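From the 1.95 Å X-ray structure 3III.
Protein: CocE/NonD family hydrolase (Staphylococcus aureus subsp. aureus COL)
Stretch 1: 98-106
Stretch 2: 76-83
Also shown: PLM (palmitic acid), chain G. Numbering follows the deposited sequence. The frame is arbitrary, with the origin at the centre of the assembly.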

# COMPACT_ATOMS: atom_id res chain seq x y z
N PRO A 98 -4.47 1.33 19.09
CA PRO A 98 -4.74 2.26 20.18
C PRO A 98 -4.54 3.72 19.75
O PRO A 98 -3.45 4.09 19.31
CB PRO A 98 -3.71 1.87 21.21
CG PRO A 98 -2.55 1.37 20.42
CD PRO A 98 -3.15 0.68 19.25
N THR A 99 -5.59 4.53 19.87
CA THR A 99 -5.46 5.96 19.56
C THR A 99 -6.33 6.76 20.51
O THR A 99 -7.24 6.19 21.16
CB THR A 99 -5.83 6.31 18.11
OG1 THR A 99 -7.26 6.30 18.00
CG2 THR A 99 -5.22 5.41 17.13
N SER A 100 -6.02 8.06 20.64
CA SER A 100 -6.95 8.95 21.29
C SER A 100 -8.25 9.11 20.47
O SER A 100 -8.32 8.83 19.28
CB SER A 100 -6.37 10.32 21.50
OG SER A 100 -6.26 10.99 20.28
N SER A 101 -9.25 9.66 21.12
CA SER A 101 -10.52 9.91 20.45
C SER A 101 -10.45 11.07 19.43
O SER A 101 -11.46 11.40 18.74
CB SER A 101 -11.59 10.08 21.52
OG SER A 101 -11.27 11.19 22.36
N PHE A 102 -9.29 11.73 19.32
CA PHE A 102 -9.12 12.88 18.41
C PHE A 102 -8.26 12.50 17.18
O PHE A 102 -7.55 13.33 16.60
CB PHE A 102 -8.51 14.05 19.18
CG PHE A 102 -9.46 14.71 20.17
CD1 PHE A 102 -10.23 15.78 19.78
CD2 PHE A 102 -9.60 14.23 21.45
CE1 PHE A 102 -11.11 16.37 20.66
CE2 PHE A 102 -10.49 14.82 22.34
CZ PHE A 102 -11.25 15.87 21.95
N THR A 103 -8.31 11.22 16.82
CA THR A 103 -7.53 10.65 15.74
C THR A 103 -8.47 9.94 14.72
O THR A 103 -8.83 8.79 14.91
CB THR A 103 -6.56 9.59 16.26
OG1 THR A 103 -5.82 10.09 17.38
CG2 THR A 103 -5.60 9.16 15.16
N PRO A 104 -8.85 10.64 13.63
CA PRO A 104 -9.49 9.98 12.53
C PRO A 104 -8.57 8.88 12.03
O PRO A 104 -7.35 8.99 12.06
CB PRO A 104 -9.66 11.09 11.47
CG PRO A 104 -9.62 12.42 12.31
CD PRO A 104 -8.61 12.09 13.39
N GLU A 105 -9.18 7.81 11.55
CA GLU A 105 -8.44 6.60 11.21
C GLU A 105 -7.24 6.87 10.33
O GLU A 105 -7.35 7.53 9.32
CB GLU A 105 -9.37 5.60 10.53
CG GLU A 105 -10.30 4.86 11.54
CD GLU A 105 -11.65 5.55 11.93
OE1 GLU A 105 -11.87 6.79 11.70
OE2 GLU A 105 -12.50 4.80 12.49
N GLU A 106 -6.08 6.41 10.74
CA GLU A 106 -4.90 6.50 9.90
C GLU A 106 -4.11 7.77 10.05
O GLU A 106 -3.04 7.92 9.44
C1 PLM G . -8.61 2.97 3.31
O1 PLM G . -8.03 3.96 2.87
O2 PLM G . -7.92 1.98 3.61
C2 PLM G . -10.10 3.00 3.43
C3 PLM G . -10.64 1.81 4.22
C4 PLM G . -12.14 1.85 4.52
C5 PLM G . -12.60 0.80 5.57
C6 PLM G . -14.09 0.35 5.49
C7 PLM G . -14.98 0.37 6.76
C8 PLM G . -15.17 -0.97 7.53
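Stretch 2 76-83: YGKDNKPK

Two irregular segments can pack closely with almost no direct hydrogen bonding between them, and this pair from a CocE/NonD family hydrolase is a clear instance: a single direct hydrogen bond joins them, from Lys83 N to Glu105 OE2 at 2.9 Å, with a nearly straight N-H...acceptor angle of 164°. The two stretches bury 406 Å² on each other, and most of the close approaches are van der Waals contacts; two waters add bridges. Pro82, Glu105 and Pro104 have the most area covered.

Neither stretch forms a regular helix or strand. The first bends through a type I beta turn from Ser100 to Thr103, closed by a weak backbone bond from Thr103 N to Ser100 O at 3.4 Å, and then extends through Pro104 and Glu105. The second bends at Lys78 and Asp79 and runs extended from Asn80 to Pro82. From end to end, the two run in broadly opposite senses. The closest CA atoms are those of Pro104 and Asn80, 4.9 Å apart. The contacts do not advance in a simple ladder from this point: Pro82 meets the turn and Glu105 alike, while Glu105 reaches from Asn80 to Lys83.

Pro104 lies against the bend of the second stretch. Pro104 CG is 3.4 Å from Lys78 O and Pro104 CB 4.0 Å from Gly77 O, so the ring is set beside two successive carbonyl oxygens. Pro104 CA approaches Asn80 O at 3.6 Å in a CA-H...O contact, and Pro104 CB is 4.1 Å from Asn80 CB.

Pro82 plays the corresponding part for the second stretch. Pro82 CG is 3.4 Å from Thr103 O, 3.7 Å from Ser100 O and 3.9 Å from Thr99 OG1, while Pro82 CD lies 3.5 Å from Ser101 O. A proline has no amide hydrogen to offer, and here its ring carbons pack against three carbonyl oxygens of the turn, those of Ser100, Ser101 and Thr103.

Glu105 completes the contact. Its CB points sideways, but the carboxylate end comes nearer, placing Glu105 OE2 3.3 Å from Pro82 CA.

Water supplies further polar links. One molecule donates to Asn80 O at 2.4 Å, a notably short distance, and to Ser101 O at 3.1 Å. Another accepts from Asn80 ND2 at 2.8 Å and donates to Glu105 OE1 at 2.8 Å. Asn80 ND2 also donates to Tyr76 O at 2.8 Å, so one amide group both braces its own loop and reaches the neighbouring stretch through solvent.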

# COMPACT_ATOMS: atom_id res chain seq x y z
N TYR A 76 -11.77 11.76 3.79
CA TYR A 76 -12.60 10.87 4.61
C TYR A 76 -13.36 11.53 5.76
O TYR A 76 -14.24 10.92 6.32
CB TYR A 76 -11.73 9.75 5.18
CG TYR A 76 -11.11 8.82 4.19
CD1 TYR A 76 -11.61 8.65 2.90
CD2 TYR A 76 -10.09 7.97 4.58
CE1 TYR A 76 -11.04 7.70 2.04
CE2 TYR A 76 -9.55 7.00 3.71
CZ TYR A 76 -10.02 6.87 2.47
OH TYR A 76 -9.46 5.89 1.63
N GLY A 77 -13.05 12.80 6.08
CA GLY A 77 -13.67 13.46 7.22
C GLY A 77 -12.60 13.78 8.26
O GLY A 77 -12.01 12.88 8.83
N LYS A 78 -12.36 15.08 8.48
CA LYS A 78 -11.37 15.55 9.47
C LYS A 78 -11.86 15.41 10.93
O LYS A 78 -11.01 15.47 11.86
CB LYS A 78 -10.97 16.98 9.20
CG LYS A 78 -12.07 18.03 9.51
CD LYS A 78 -11.52 19.46 9.40
CE LYS A 78 -12.54 20.52 9.71
NZ LYS A 78 -13.10 20.42 11.10
N ASP A 79 -13.16 15.27 11.15
CA ASP A 79 -13.69 15.15 12.49
C ASP A 79 -14.21 13.77 12.82
O ASP A 79 -14.96 13.59 13.76
CB ASP A 79 -14.79 16.20 12.66
CG ASP A 79 -14.23 17.57 12.56
OD1 ASP A 79 -13.33 17.84 13.35
OD2 ASP A 79 -14.64 18.34 11.68
N ASN A 80 -13.82 12.78 12.04
CA ASN A 80 -14.22 11.41 12.35
C ASN A 80 -13.73 10.96 13.73
O ASN A 80 -12.53 11.03 14.06
CB ASN A 80 -13.75 10.44 11.27
CG ASN A 80 -14.38 10.72 9.89
OD1 ASN A 80 -15.25 11.62 9.70
ND2 ASN A 80 -13.97 9.92 8.92
N LYS A 81 -14.69 10.58 14.57
CA LYS A 81 -14.38 9.86 15.79
C LYS A 81 -14.01 8.41 15.38
O LYS A 81 -14.80 7.73 14.70
CB LYS A 81 -15.55 9.92 16.81
CG LYS A 81 -15.15 9.51 18.22
CD LYS A 81 -16.29 9.71 19.21
CE LYS A 81 -16.00 9.04 20.55
NZ LYS A 81 -15.83 7.55 20.37
N PRO A 82 -12.81 7.93 15.78
CA PRO A 82 -12.47 6.55 15.34
C PRO A 82 -13.49 5.50 15.84
O PRO A 82 -13.98 5.62 16.97
CB PRO A 82 -11.09 6.31 15.97
CG PRO A 82 -10.97 7.33 17.14
CD PRO A 82 -11.86 8.50 16.77
N LYS A 83 -13.83 4.52 15.01
CA LYS A 83 -14.86 3.55 15.39
C LYS A 83 -14.31 2.52 16.38
O LYS A 83 -13.36 1.83 16.08
CB LYS A 83 -15.39 2.84 14.16
CG LYS A 83 -16.19 3.75 13.27
CD LYS A 83 -17.29 2.98 12.55
CE LYS A 83 -16.89 2.59 11.14
NZ LYS A 83 -18.01 1.86 10.49
O HOH W 1 -11.49 12.35 15.81
O HOH W 2 -11.94 8.09 9.25